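PDB 4PCH: VP1 from Polyomavirus HPyV7, which forms pentamers as the major capsid protein of the virus, probably building a T=7 icosahedral shell and attaching it to host cells. Local coordinates for residues M80-A85 against G217-F222; E114-Y119 against A230-M235; D129-N134 against A159-V164; T90-A95 against P198-G203. One frame throughout, in Å; residues are numbered along the deposited sequence. Where two conformers were deposited one is given.

Contact 1: residues M80-A85 against G217-F222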
loop_
_atom_site.group_PDB
_atom_site.type_symbol
_atom_site.label_atom_id
_atom_site.label_comp_id
_atom_site.label_asym_id
_atom_site.label_seq_id
_atom_site.Cartn_x
_atom_site.Cartn_y
_atom_site.Cartn_z
ATOM N N MET B 80 -41.040 -17.779 -12.370
ATOM C CA MET B 80 -41.355 -17.238 -11.071
ATOM C C MET B 80 -40.585 -15.965 -10.779
ATOM O O MET B 80 -39.524 -15.706 -11.348
ATOM C CB MET B 80 -41.152 -18.273 -9.947
ATOM C CG MET B 80 -39.741 -18.652 -9.627
ATOM S SD MET B 80 -39.470 -19.793 -8.223
ATOM C CE MET B 80 -40.952 -19.586 -7.226
ATOM N N ILE B 81 -41.125 -15.189 -9.857
ATOM C CA ILE B 81 -40.466 -13.989 -9.350
ATOM C C ILE B 81 -39.703 -14.322 -8.068
ATOM O O ILE B 81 -40.269 -14.912 -7.141
ATOM C CB ILE B 81 -41.503 -12.887 -9.028
ATOM C CG1 ILE B 81 -42.293 -12.500 -10.279
ATOM C CG2 ILE B 81 -40.797 -11.648 -8.510
ATOM C CD1 ILE B 81 -43.473 -11.599 -9.987
ATOM N N VAL B 82 -38.438 -13.931 -8.004
ATOM C CA VAL B 82 -37.620 -14.100 -6.787
ATOM C C VAL B 82 -36.931 -12.784 -6.441
ATOM O O VAL B 82 -36.786 -11.904 -7.300
ATOM C CB VAL B 82 -36.524 -15.187 -6.976
ATOM C CG1 VAL B 82 -37.135 -16.536 -7.297
ATOM C CG2 VAL B 82 -35.559 -14.806 -8.100
ATOM N N TRP B 83 -36.502 -12.662 -5.190
ATOM C CA TRP B 83 -35.648 -11.564 -4.768
ATOM C C TRP B 83 -34.246 -11.757 -5.327
ATOM O O TRP B 83 -33.682 -12.857 -5.260
ATOM C CB TRP B 83 -35.564 -11.487 -3.264
ATOM C CG TRP B 83 -36.834 -11.061 -2.608
ATOM C CD1 TRP B 83 -37.625 -11.816 -1.781
ATOM C CD2 TRP B 83 -37.425 -9.756 -2.649
ATOM N NE1 TRP B 83 -38.684 -11.071 -1.346
ATOM C CE2 TRP B 83 -38.587 -9.805 -1.860
ATOM C CE3 TRP B 83 -37.099 -8.558 -3.302
ATOM C CZ2 TRP B 83 -39.434 -8.703 -1.704
ATOM C CZ3 TRP B 83 -37.924 -7.458 -3.130
ATOM C CH2 TRP B 83 -39.076 -7.536 -2.339
ATOM N N GLU B 84 -33.716 -10.682 -5.899
ATOM C CA GLU B 84 -32.352 -10.622 -6.424
ATOM C C GLU B 84 -31.546 -9.582 -5.636
ATOM O O GLU B 84 -31.914 -8.395 -5.606
ATOM C CB GLU B 84 -32.405 -10.232 -7.907
ATOM C CG GLU B 84 -31.061 -10.027 -8.583
ATOM C CD GLU B 84 -31.158 -9.278 -9.913
ATOM O OE1 GLU B 84 -32.279 -8.829 -10.268
ATOM O OE2 GLU B 84 -30.110 -9.111 -10.579
ATOM N N ALA B 85 -30.460 -10.026 -5.004
ATOM C CA ALA B 85 -29.615 -9.133 -4.235
ATOM C C ALA B 85 -28.547 -8.608 -5.186
ATOM O O ALA B 85 -27.745 -9.379 -5.707
ATOM C CB ALA B 85 -28.990 -9.848 -3.049
ATOM N N GLY B 217 -27.620 -10.403 -10.201
ATOM C CA GLY B 217 -27.119 -10.538 -8.851
ATOM C C GLY B 217 -27.368 -11.918 -8.293
ATOM O O GLY B 217 -27.575 -12.864 -9.030
ATOM N N ILE B 218 -27.393 -12.005 -6.974
ATOM C CA ILE B 218 -27.620 -13.247 -6.272
ATOM C C ILE B 218 -29.127 -13.526 -6.288
ATOM O O ILE B 218 -29.917 -12.672 -5.917
ATOM C CB ILE B 218 -27.173 -13.146 -4.811
ATOM C CG1 ILE B 218 -25.667 -12.876 -4.693
ATOM C CG2 ILE B 218 -27.566 -14.405 -4.048
ATOM C CD1 ILE B 218 -24.800 -13.833 -5.470
ATOM N N LEU B 219 -29.511 -14.710 -6.719
ATOM C CA LEU B 219 -30.933 -15.066 -6.807
ATOM C C LEU B 219 -31.304 -15.837 -5.562
ATOM O O LEU B 219 -30.855 -16.974 -5.352
ATOM C CB LEU B 219 -31.200 -15.862 -8.069
ATOM C CG LEU B 219 -30.823 -15.174 -9.382
ATOM C CD1 LEU B 219 -30.951 -16.170 -10.520
ATOM C CD2 LEU B 219 -31.665 -13.932 -9.631
ATOM N N CYS B 220 -32.115 -15.203 -4.717
ATOM C CA CYS B 220 -32.408 -15.744 -3.405
ATOM C C CYS B 220 -33.653 -16.616 -3.517
ATOM O O CYS B 220 -34.707 -16.309 -2.947
ATOM C CB CYS B 220 -32.618 -14.607 -2.418
ATOM S SG CYS B 220 -31.124 -13.615 -2.119
ATOM N N THR B 221 -33.516 -17.734 -4.219
ATOM C CA THR B 221 -34.674 -18.492 -4.667
ATOM C C THR B 221 -35.367 -19.241 -3.547
ATOM O O THR B 221 -36.510 -19.663 -3.715
ATOM C CB THR B 221 -34.301 -19.505 -5.756
ATOM O OG1 THR B 221 -33.390 -20.458 -5.235
ATOM C CG2 THR B 221 -33.631 -18.808 -6.956
ATOM N N PHE B 222 -34.651 -19.450 -2.436
ATOM C CA PHE B 222 -35.234 -20.154 -1.290
ATOM C C PHE B 222 -35.941 -19.208 -0.333
ATOM O O PHE B 222 -36.412 -19.662 0.707
ATOM C CB PHE B 222 -34.167 -20.937 -0.499
ATOM C CG PHE B 222 -33.379 -21.928 -1.315
ATOM C CD1 PHE B 222 -33.912 -22.558 -2.414
ATOM C CD2 PHE B 222 -32.091 -22.269 -0.917
ATOM C CE1 PHE B 222 -33.175 -23.487 -3.133
ATOM C CE2 PHE B 222 -31.360 -23.201 -1.620
ATOM C CZ PHE B 222 -31.892 -23.803 -2.722
HETATM O O HOH W 1 -36.935 -14.750 -3.310
#

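Contact 2: residues E114-Y119 against A230-M235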
loop_
_atom_site.group_PDB
_atom_site.type_symbol
_atom_site.label_atom_id
_atom_site.label_comp_id
_atom_site.label_asym_id
_atom_site.label_seq_id
_atom_site.Cartn_x
_atom_site.Cartn_y
_atom_site.Cartn_z
ATOM N N GLU B 114 -1.390 -7.804 16.948
ATOM C CA GLU B 114 -0.556 -8.117 15.794
ATOM C C GLU B 114 -0.641 -9.589 15.459
ATOM O O GLU B 114 -1.055 -10.388 16.275
ATOM C CB GLU B 114 0.930 -7.731 15.996
ATOM C CG GLU B 114 1.598 -8.374 17.216
ATOM C CD GLU B 114 1.136 -7.784 18.554
ATOM O OE1 GLU B 114 1.163 -6.548 18.686
ATOM O OE2 GLU B 114 0.758 -8.545 19.484
ATOM N N GLY B 115 -0.205 -9.918 14.258
ATOM C CA GLY B 115 -0.114 -11.309 13.829
ATOM C C GLY B 115 -0.956 -11.623 12.615
ATOM O O GLY B 115 -1.264 -10.756 11.809
ATOM N N THR B 116 -1.253 -12.899 12.467
ATOM C CA THR B 116 -1.900 -13.423 11.255
ATOM C C THR B 116 -3.367 -12.992 11.238
ATOM O O THR B 116 -4.024 -12.938 12.278
ATOM C CB THR B 116 -1.672 -14.962 11.209
ATOM O OG1 THR B 116 -0.316 -15.200 10.823
ATOM C CG2 THR B 116 -2.581 -15.669 10.234
ATOM N N GLN B 117 -3.882 -12.689 10.046
ATOM C CA GLN B 117 -5.197 -12.081 9.899
ATOM C C GLN B 117 -5.974 -12.742 8.754
ATOM O O GLN B 117 -5.387 -13.264 7.805
ATOM C CB GLN B 117 -5.073 -10.575 9.578
ATOM C CG GLN B 117 -4.231 -9.795 10.578
ATOM C CD GLN B 117 -3.600 -8.555 10.005
ATOM O OE1 GLN B 117 -4.275 -7.710 9.401
ATOM N NE2 GLN B 117 -2.286 -8.387 10.255
ATOM N N LEU B 118 -7.298 -12.629 8.868
ATOM C CA LEU B 118 -8.231 -13.002 7.806
ATOM C C LEU B 118 -9.406 -12.052 7.850
ATOM O O LEU B 118 -9.991 -11.861 8.917
ATOM C CB LEU B 118 -8.720 -14.424 7.989
ATOM C CG LEU B 118 -9.902 -14.886 7.110
ATOM C CD1 LEU B 118 -9.500 -14.871 5.635
ATOM C CD2 LEU B 118 -10.456 -16.238 7.533
ATOM N N TYR B 119 -9.754 -11.496 6.691
ATOM C CA TYR B 119 -10.963 -10.654 6.546
ATOM C C TYR B 119 -11.765 -11.243 5.407
ATOM O O TYR B 119 -11.291 -11.288 4.286
ATOM C CB TYR B 119 -10.590 -9.217 6.287
ATOM C CG TYR B 119 -9.601 -8.702 7.307
ATOM C CD1 TYR B 119 -10.025 -8.294 8.557
ATOM C CD2 TYR B 119 -8.243 -8.661 7.037
ATOM C CE1 TYR B 119 -9.127 -7.859 9.522
ATOM C CE2 TYR B 119 -7.341 -8.195 7.977
ATOM C CZ TYR B 119 -7.786 -7.816 9.229
ATOM O OH TYR B 119 -6.915 -7.384 10.196
ATOM N N ALA B 230 -15.762 -13.871 8.383
ATOM C CA ALA B 230 -14.755 -14.156 9.389
ATOM C C ALA B 230 -13.784 -13.006 9.379
ATOM O O ALA B 230 -13.312 -12.585 8.299
ATOM C CB ALA B 230 -14.024 -15.448 9.072
ATOM N N ASP B 231 -13.477 -12.505 10.566
ATOM C CA ASP B 231 -12.593 -11.361 10.726
ATOM C C ASP B 231 -11.672 -11.592 11.913
ATOM O O ASP B 231 -12.042 -11.366 13.062
ATOM C CB ASP B 231 -13.410 -10.075 10.873
ATOM C CG ASP B 231 -14.123 -9.707 9.589
ATOM O OD1 ASP B 231 -13.467 -9.159 8.643
ATOM O OD2 ASP B 231 -15.325 -10.044 9.466
ATOM N N MET B 232 -10.489 -12.102 11.608
ATOM C CA MET B 232 -9.429 -12.297 12.595
ATOM C C MET B 232 -8.447 -11.161 12.411
ATOM O O MET B 232 -7.806 -11.065 11.371
ATOM C CB MET B 232 -8.722 -13.625 12.373
ATOM C CG MET B 232 -7.558 -13.802 13.357
ATOM S SD MET B 232 -6.840 -15.444 13.371
ATOM C CE MET B 232 -6.294 -15.580 11.689
ATOM N N VAL B 233 -8.430 -10.260 13.383
ATOM C CA VAL B 233 -7.616 -9.056 13.324
ATOM C C VAL B 233 -6.184 -9.330 13.768
ATOM O O VAL B 233 -5.285 -8.595 13.399
ATOM C CB VAL B 233 -8.239 -7.910 14.165
ATOM C CG1 VAL B 233 -7.512 -6.605 13.920
ATOM C CG2 VAL B 233 -9.703 -7.714 13.862
ATOM N N GLY B 234 -5.966 -10.404 14.532
ATOM C CA GLY B 234 -4.618 -10.836 14.926
ATOM C C GLY B 234 -4.672 -11.528 16.266
ATOM O O GLY B 234 -5.703 -12.140 16.591
ATOM N N MET B 235 -3.594 -11.440 17.037
ATOM C CA MET B 235 -3.580 -11.979 18.402
ATOM C C MET B 235 -3.322 -10.875 19.445
ATOM O O MET B 235 -2.857 -9.760 19.124
ATOM C CB MET B 235 -2.570 -13.119 18.520
ATOM C CG MET B 235 -2.993 -14.378 17.749
ATOM S SD MET B 235 -1.803 -15.710 18.085
ATOM C CE MET B 235 -2.810 -16.625 19.271
#

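Contact 3: residues D129-N134 against A159-V164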
loop_
_atom_site.group_PDB
_atom_site.type_symbol
_atom_site.label_atom_id
_atom_site.label_comp_id
_atom_site.label_asym_id
_atom_site.label_seq_id
_atom_site.Cartn_x
_atom_site.Cartn_y
_atom_site.Cartn_z
ATOM N N ASP B 129 -20.056 -22.657 -0.271
ATOM C CA ASP B 129 -19.310 -23.884 -0.597
ATOM C C ASP B 129 -17.845 -23.688 -0.186
ATOM O O ASP B 129 -17.211 -22.660 -0.568
ATOM C CB ASP B 129 -19.380 -24.159 -2.099
ATOM C CG ASP B 129 -20.791 -24.391 -2.595
ATOM O OD1 ASP B 129 -21.472 -25.336 -2.091
ATOM O OD2 ASP B 129 -21.213 -23.648 -3.521
ATOM N N VAL B 130 -17.306 -24.675 0.551
ATOM C CA VAL B 130 -15.905 -24.624 1.021
ATOM C C VAL B 130 -15.172 -25.926 0.717
ATOM O O VAL B 130 -15.776 -26.993 0.507
ATOM C CB VAL B 130 -15.795 -24.357 2.562
ATOM C CG1 VAL B 130 -16.038 -22.893 2.845
ATOM C CG2 VAL B 130 -16.749 -25.239 3.346
ATOM N N ILE B 131 -13.849 -25.820 0.682
ATOM C CA ILE B 131 -12.973 -26.958 0.527
ATOM C C ILE B 131 -12.216 -27.163 1.844
ATOM O O ILE B 131 -11.713 -26.196 2.452
ATOM C CB ILE B 131 -11.961 -26.762 -0.617
ATOM C CG1 ILE B 131 -12.647 -26.357 -1.916
ATOM C CG2 ILE B 131 -11.152 -28.035 -0.820
ATOM C CD1 ILE B 131 -11.668 -26.018 -3.007
ATOM N N GLY B 132 -12.184 -28.399 2.305
ATOM C CA GLY B 132 -11.444 -28.754 3.527
ATOM C C GLY B 132 -9.991 -29.016 3.213
ATOM O O GLY B 132 -9.697 -29.840 2.362
ATOM N N ILE B 133 -9.077 -28.292 3.869
ATOM C CA ILE B 133 -7.650 -28.491 3.647
ATOM C C ILE B 133 -6.950 -28.504 4.984
ATOM O O ILE B 133 -7.115 -27.580 5.766
ATOM C CB ILE B 133 -7.010 -27.326 2.837
ATOM C CG1 ILE B 133 -7.679 -27.218 1.473
ATOM C CG2 ILE B 133 -5.507 -27.552 2.708
ATOM C CD1 ILE B 133 -7.302 -28.309 0.514
ATOM N N ASN B 134 -6.211 -29.571 5.249
ATOM C CA ASN B 134 -5.313 -29.579 6.409
ATOM C C ASN B 134 -3.915 -29.255 5.855
ATOM O O ASN B 134 -3.401 -30.030 5.059
ATOM C CB ASN B 134 -5.329 -30.924 7.113
ATOM C CG ASN B 134 -4.506 -30.908 8.403
ATOM O OD1 ASN B 134 -3.516 -30.191 8.495
ATOM N ND2 ASN B 134 -4.933 -31.674 9.407
ATOM N N ALA B 159 -10.308 -33.445 -2.498
ATOM C CA ALA B 159 -10.351 -32.756 -1.207
ATOM C C ALA B 159 -11.809 -32.661 -0.765
ATOM O O ALA B 159 -12.695 -32.462 -1.592
ATOM C CB ALA B 159 -9.766 -31.366 -1.321
ATOM N N LEU B 160 -12.043 -32.799 0.532
ATOM C CA LEU B 160 -13.410 -32.778 1.072
ATOM C C LEU B 160 -14.106 -31.452 0.747
ATOM O O LEU B 160 -13.534 -30.374 0.911
ATOM C CB LEU B 160 -13.345 -32.969 2.580
ATOM C CG LEU B 160 -14.607 -32.993 3.439
ATOM C CD1 LEU B 160 -15.579 -34.040 2.939
ATOM C CD2 LEU B 160 -14.188 -33.240 4.896
ATOM N N ARG B 161 -15.365 -31.555 0.319
ATOM C CA ARG B 161 -16.186 -30.386 0.055
ATOM C C ARG B 161 -17.422 -30.424 0.924
ATOM O O ARG B 161 -18.020 -31.481 1.116
ATOM C CB ARG B 161 -16.546 -30.317 -1.415
ATOM C CG ARG B 161 -15.376 -29.787 -2.200
ATOM C CD ARG B 161 -15.556 -29.930 -3.680
ATOM N NE ARG B 161 -14.695 -28.974 -4.359
ATOM C CZ ARG B 161 -13.416 -29.205 -4.645
ATOM N NH1 ARG B 161 -12.850 -30.361 -4.294
ATOM N NH2 ARG B 161 -12.705 -28.286 -5.280
ATOM N N LYS B 162 -17.768 -29.267 1.472
ATOM C CA LYS B 162 -18.930 -29.107 2.349
ATOM C C LYS B 162 -19.453 -27.697 2.182
ATOM O O LYS B 162 -18.822 -26.843 1.539
ATOM C CB LYS B 162 -18.583 -29.328 3.821
ATOM C CG LYS B 162 -18.296 -30.753 4.254
ATOM C CD LYS B 162 -18.650 -30.957 5.718
ATOM C CE LYS B 162 -18.507 -32.423 6.064
ATOM N NZ LYS B 162 -18.608 -32.679 7.520
ATOM N N GLN B 163 -20.642 -27.456 2.737
ATOM C CA GLN B 163 -21.162 -26.085 2.831
ATOM C C GLN B 163 -21.166 -25.601 4.268
ATOM O O GLN B 163 -21.372 -26.380 5.186
ATOM C CB GLN B 163 -22.579 -26.019 2.250
ATOM C CG GLN B 163 -22.672 -26.547 0.845
ATOM C CD GLN B 163 -24.045 -26.282 0.222
ATOM O OE1 GLN B 163 -24.163 -25.570 -0.772
ATOM N NE2 GLN B 163 -25.082 -26.811 0.839
ATOM N N VAL B 164 -20.972 -24.295 4.457
ATOM C CA VAL B 164 -20.870 -23.734 5.802
ATOM C C VAL B 164 -22.282 -23.517 6.357
ATOM O O VAL B 164 -22.891 -22.464 6.131
ATOM C CB VAL B 164 -20.029 -22.449 5.850
ATOM C CG1 VAL B 164 -19.870 -22.002 7.302
ATOM C CG2 VAL B 164 -18.661 -22.687 5.257
HETATM O O HOH W 2 -20.047 -27.862 -1.575
HETATM O O HOH W 3 -9.341 -32.552 2.731
#

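Contact 4: residues T90-A95 against P198-G203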
loop_
_atom_site.group_PDB
_atom_site.type_symbol
_atom_site.label_atom_id
_atom_site.label_comp_id
_atom_site.label_asym_id
_atom_site.label_seq_id
_atom_site.Cartn_x
_atom_site.Cartn_y
_atom_site.Cartn_z
ATOM N N THR B 90 -20.830 -3.643 3.428
ATOM C CA THR B 90 -20.375 -4.424 4.581
ATOM C C THR B 90 -19.274 -3.643 5.292
ATOM O O THR B 90 -18.488 -2.941 4.631
ATOM C CB THR B 90 -19.939 -5.856 4.185
ATOM O OG1 THR B 90 -19.587 -6.596 5.389
ATOM C CG2 THR B 90 -18.740 -5.829 3.206
ATOM N N GLU B 91 -19.261 -3.692 6.630
ATOM C CA GLU B 91 -18.301 -2.946 7.443
ATOM C C GLU B 91 -17.881 -3.795 8.623
ATOM O O GLU B 91 -18.712 -4.428 9.274
ATOM C CB GLU B 91 -18.915 -1.674 8.075
ATOM C CG GLU B 91 -19.532 -0.618 7.187
ATOM C CD GLU B 91 -20.164 0.533 7.997
ATOM O OE1 GLU B 91 -19.563 0.988 9.046
ATOM O OE2 GLU B 91 -21.261 0.984 7.554
ATOM N N LEU B 92 -16.592 -3.794 8.938
ATOM C CA LEU B 92 -16.096 -4.398 10.164
ATOM C C LEU B 92 -16.212 -3.412 11.321
ATOM O O LEU B 92 -15.887 -2.230 11.184
ATOM C CB LEU B 92 -14.613 -4.753 9.980
ATOM C CG LEU B 92 -13.945 -5.573 11.083
ATOM C CD1 LEU B 92 -14.685 -6.869 11.360
ATOM C CD2 LEU B 92 -12.521 -5.886 10.630
ATOM N N LEU B 93 -16.659 -3.899 12.471
ATOM C CA LEU B 93 -16.730 -3.097 13.675
ATOM C C LEU B 93 -15.513 -3.392 14.543
ATOM O O LEU B 93 -15.258 -4.559 14.928
ATOM C CB LEU B 93 -18.012 -3.415 14.462
ATOM C CG LEU B 93 -19.321 -2.987 13.761
ATOM C CD1 LEU B 93 -19.940 -4.056 12.893
ATOM C CD2 LEU B 93 -20.327 -2.532 14.774
ATOM N N PHE B 94 -14.729 -2.361 14.843
ATOM C CA PHE B 94 -13.503 -2.573 15.617
ATOM C C PHE B 94 -12.992 -1.253 16.160
ATOM O O PHE B 94 -13.225 -0.206 15.551
ATOM C CB PHE B 94 -12.417 -3.236 14.759
ATOM C CG PHE B 94 -11.304 -3.836 15.552
ATOM C CD1 PHE B 94 -11.557 -4.851 16.449
ATOM C CD2 PHE B 94 -9.997 -3.350 15.442
ATOM C CE1 PHE B 94 -10.553 -5.397 17.203
ATOM C CE2 PHE B 94 -8.978 -3.892 16.224
ATOM C CZ PHE B 94 -9.265 -4.923 17.090
ATOM N N ALA B 95 -12.369 -1.303 17.327
ATOM C CA ALA B 95 -11.759 -0.158 17.990
ATOM C C ALA B 95 -10.263 -0.397 18.189
ATOM O O ALA B 95 -9.799 -1.544 18.254
ATOM C CB ALA B 95 -12.423 0.077 19.321
ATOM N N PRO B 198 -2.131 -5.089 12.019
ATOM C CA PRO B 198 -3.361 -5.004 11.223
ATOM C C PRO B 198 -3.745 -3.589 10.833
ATOM O O PRO B 198 -3.460 -2.645 11.569
ATOM C CB PRO B 198 -4.416 -5.553 12.168
ATOM C CG PRO B 198 -3.915 -5.204 13.551
ATOM C CD PRO B 198 -2.401 -5.161 13.468
ATOM N N VAL B 199 -4.415 -3.455 9.690
ATOM C CA VAL B 199 -4.991 -2.191 9.243
ATOM C C VAL B 199 -6.438 -2.502 8.885
ATOM O O VAL B 199 -6.683 -3.344 8.028
ATOM C CB VAL B 199 -4.248 -1.642 8.023
ATOM C CG1 VAL B 199 -4.890 -0.339 7.543
ATOM C CG2 VAL B 199 -2.781 -1.433 8.359
ATOM N N VAL B 200 -7.372 -1.839 9.566
ATOM C CA VAL B 200 -8.813 -2.081 9.417
ATOM C C VAL B 200 -9.372 -0.718 9.025
ATOM O O VAL B 200 -9.046 0.286 9.631
ATOM C CB VAL B 200 -9.451 -2.552 10.746
ATOM C CG1 VAL B 200 -10.978 -2.446 10.722
ATOM C CG2 VAL B 200 -9.040 -3.991 11.054
ATOM N N SER B 201 -10.223 -0.689 8.019
ATOM C CA SER B 201 -10.934 0.545 7.701
ATOM C C SER B 201 -12.407 0.251 7.594
ATOM O O SER B 201 -12.797 -0.877 7.327
ATOM C CB SER B 201 -10.439 1.160 6.414
ATOM O OG SER B 201 -10.879 0.425 5.291
ATOM N N TYR B 202 -13.217 1.283 7.841
ATOM C CA TYR B 202 -14.674 1.136 7.870
ATOM C C TYR B 202 -15.296 2.486 7.610
ATOM O O TYR B 202 -14.674 3.517 7.768
ATOM C CB TYR B 202 -15.170 0.572 9.221
ATOM C CG TYR B 202 -14.792 1.428 10.426
ATOM C CD1 TYR B 202 -13.598 1.230 11.113
ATOM C CD2 TYR B 202 -15.623 2.431 10.872
ATOM C CE1 TYR B 202 -13.240 2.025 12.204
ATOM C CE2 TYR B 202 -15.274 3.243 11.946
ATOM C CZ TYR B 202 -14.091 3.023 12.630
ATOM O OH TYR B 202 -13.767 3.804 13.693
ATOM N N GLY B 203 -16.540 2.478 7.178
ATOM C CA GLY B 203 -17.239 3.707 6.863
ATOM C C GLY B 203 -18.602 3.330 6.312
ATOM O O GLY B 203 -18.852 2.187 5.974
HETATM O O HOH W 4 -16.670 -0.548 5.667
HETATM O O HOH W 5 -18.389 0.116 4.309
HETATM O O HOH W 6 -15.020 -2.358 6.960
HETATM O O HOH W 7 -12.538 2.440 15.589
#

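Contact 1: residues M80-A85 against G217-F222
E84 reaches across to the start of the facing segment and takes the backbone N-H of G217 on its carboxylate. Its CG is anti to the backbone N (chi1 176°) and the chain is extended beyond it, carrying the acid alongside the partner backbone, where OE2 lies 2.8 Å from G217 N. The bond is nearly straight (169° at the hydrogen) and uses the anti lone pair of OE2. The same OE2 also forms a salt bridge with R267, and OE1 forms one with R269, so both oxygens of this buried acid are engaged and its negative charge is probably stabilised. On the same face, L219 places CD2 4.1 Å from CG of E84, against the aliphatic part of that chain. V82 and T221 lie side by side and point the same way; CG1 of V82, beside its own backbone N, is 4.1 Å from CA of T221. On the opposite face CB of A85 is 4.2 Å from CB of I218; SG of C220 also comes within 4.4 Å of the A85 methyl. W83 contributes mainly backbone: its O accepts the N-H of C220 at 2.9 Å, while its indole leads away to donate through NE1 to P69 O. Beyond that bond C220 centres an inverse gamma turn, and water 1 bridges W83 N to C220 O where the two segments draw apart. Reciprocal bonds between A85 and I218 complete the antiparallel pairing of strands 79-93 and 208-219, an arrangement typical of the VP1 jelly roll.

Contact 2: residues E114-Y119 against A230-M235
L118 and M232 form an antiparallel hydrogen-bonded pair and Y119 faces D231 in the non-hydrogen-bonded pair beside it, the strand axes approaching to 4.6 Å at 149°, whereas E114 and M235 make a separate bridge after the register has slipped by one residue. In the first pair M232 N donates to L118 O at 2.7 Å, and M232 O accepts L118 N. The M232 side chain leaves with CG anti to the backbone N, then bends at its end (chi3 60°), which brings CE to 3.5 Å from T116 O and close to the T116 methyl. P96 of a second subunit packs against both of these residues. The strands belong to the jelly-roll sheet of the VP1 core, where V233 and G234 together face Q255 of strand 253-271 in a classic beta bulge. On the face holding Y119 and D231, the two side chains cross at about a right angle, and OD1 of D231 meets the edge of the ring in its plane, 3.6 Å from CD1. That oxygen is also in a salt bridge with R260. At the other end of the ring, Y119 OH donates to Q117 OE1 at 2.8 Å, and Q117 NE2 donates to G115 O at 3.0 Å, with G115 O in the plane of the Q117 amide. The amide of Q117 is thereby fixed from both ends, and its CG lies 3.2 Å from V233 O. E114 turns its carboxylate to R252, with which OE2 forms a salt bridge.

Contact 3: residues D129-N134 against A159-V164
R161 lays its guanidinium beside I131, whose CG1 sits 3.7 Å above one face, offset toward the rim, while CD1 of I131 comes 3.4 Å from NH2. The two residues stand on one face of a small antiparallel sheet of three strands, separate from the main jelly-roll sheet, in which strand 129-132 runs between 161-163 and 174-176. The arginine is modelled in two conformers, and this holds for the one described; in it NE pairs with D177 and NH1 with S156 O, gripping the flat group as the isoleucine lies alongside it. The second pair of flat groups, on the same face of the sheet, is the carboxylate of D129 and the amide of Q163, which lie side by side, pointing the same way, with planes 19° apart. V130, on the other face, crosses V164 at about a right angle, with CG1 of V130 3.6 Å from CG2 of V164. K162 shares the face of V130, but its chain leads away to a salt bridge with E147. Backbone bonds join V130 N to K162 O, K162 N to V130 O and G132 N to L160 O, the last almost perfectly straight at 179°. I131 also touches L93 of a second subunit. At the G132 end, the methyl of A159 presses on the branch methyl of I131, with CB and CG2 3.6 Å apart.

Contact 4: residues T90-A95 against P198-G203
E91 and G203 meet closely, the carbonyl O of G203 standing over the face of the E91 carboxylate at 2.9 Å from its CD, with both carboxylate oxygens, also acceptors, close by. CG of E91 is beside its own backbone N (chi1 -58°), and the chain is extended beyond it. Just before it in sequence, T90 approaches G203 through solvent: water 5 lies between T90 O and G203 O, 2.7 Å from G203 O. E91 OE1 has its hydrogen bond with Y186 OH of a third subunit. L92 follows, sending CD2 to 3.8 Å from CG1 of V200, the two side chains crossing at about a right angle. Its O lies 3.5 Å from CB of Y202, and water 6 joins the two backbones, from L92 N to S201 O. At F94, CB adds a looser apolar touch to CG1 of V200. F94 O accepts from water 7, which also hydrogen-bonds to Y202 OH at 2.6 Å. The ring of F94 meets that of Y258. Strand 79-93 pairs antiparallel with strand 253-271 of the same chain, whereas strand 199-203 pairs antiparallel with a strand of the third subunit, so the sheet runs on across the pentamer interface.

Contacts 2 and 4 are direct neighbours, with centres 12 Å apart: CD1 of L92 lies 3.4 Å from CG of D231, and P198 packs against Q117, Y119 and V233. Contact 1 shares strand 79-93 with contact 4, yet their centres are about 29 Å apart, and it lies on the other side of the chain's centre from contact 2, about 33 Å away. Contact 3 stands on its own small sheet, about 21 Å from contact 2 between centres, though both touch the second subunit; contact 4 leans on the third, which E114 of contact 2 also touches. Glycerol, probably from the crystallisation liquor, lies about 4 Å from the side chains of L219 and E114.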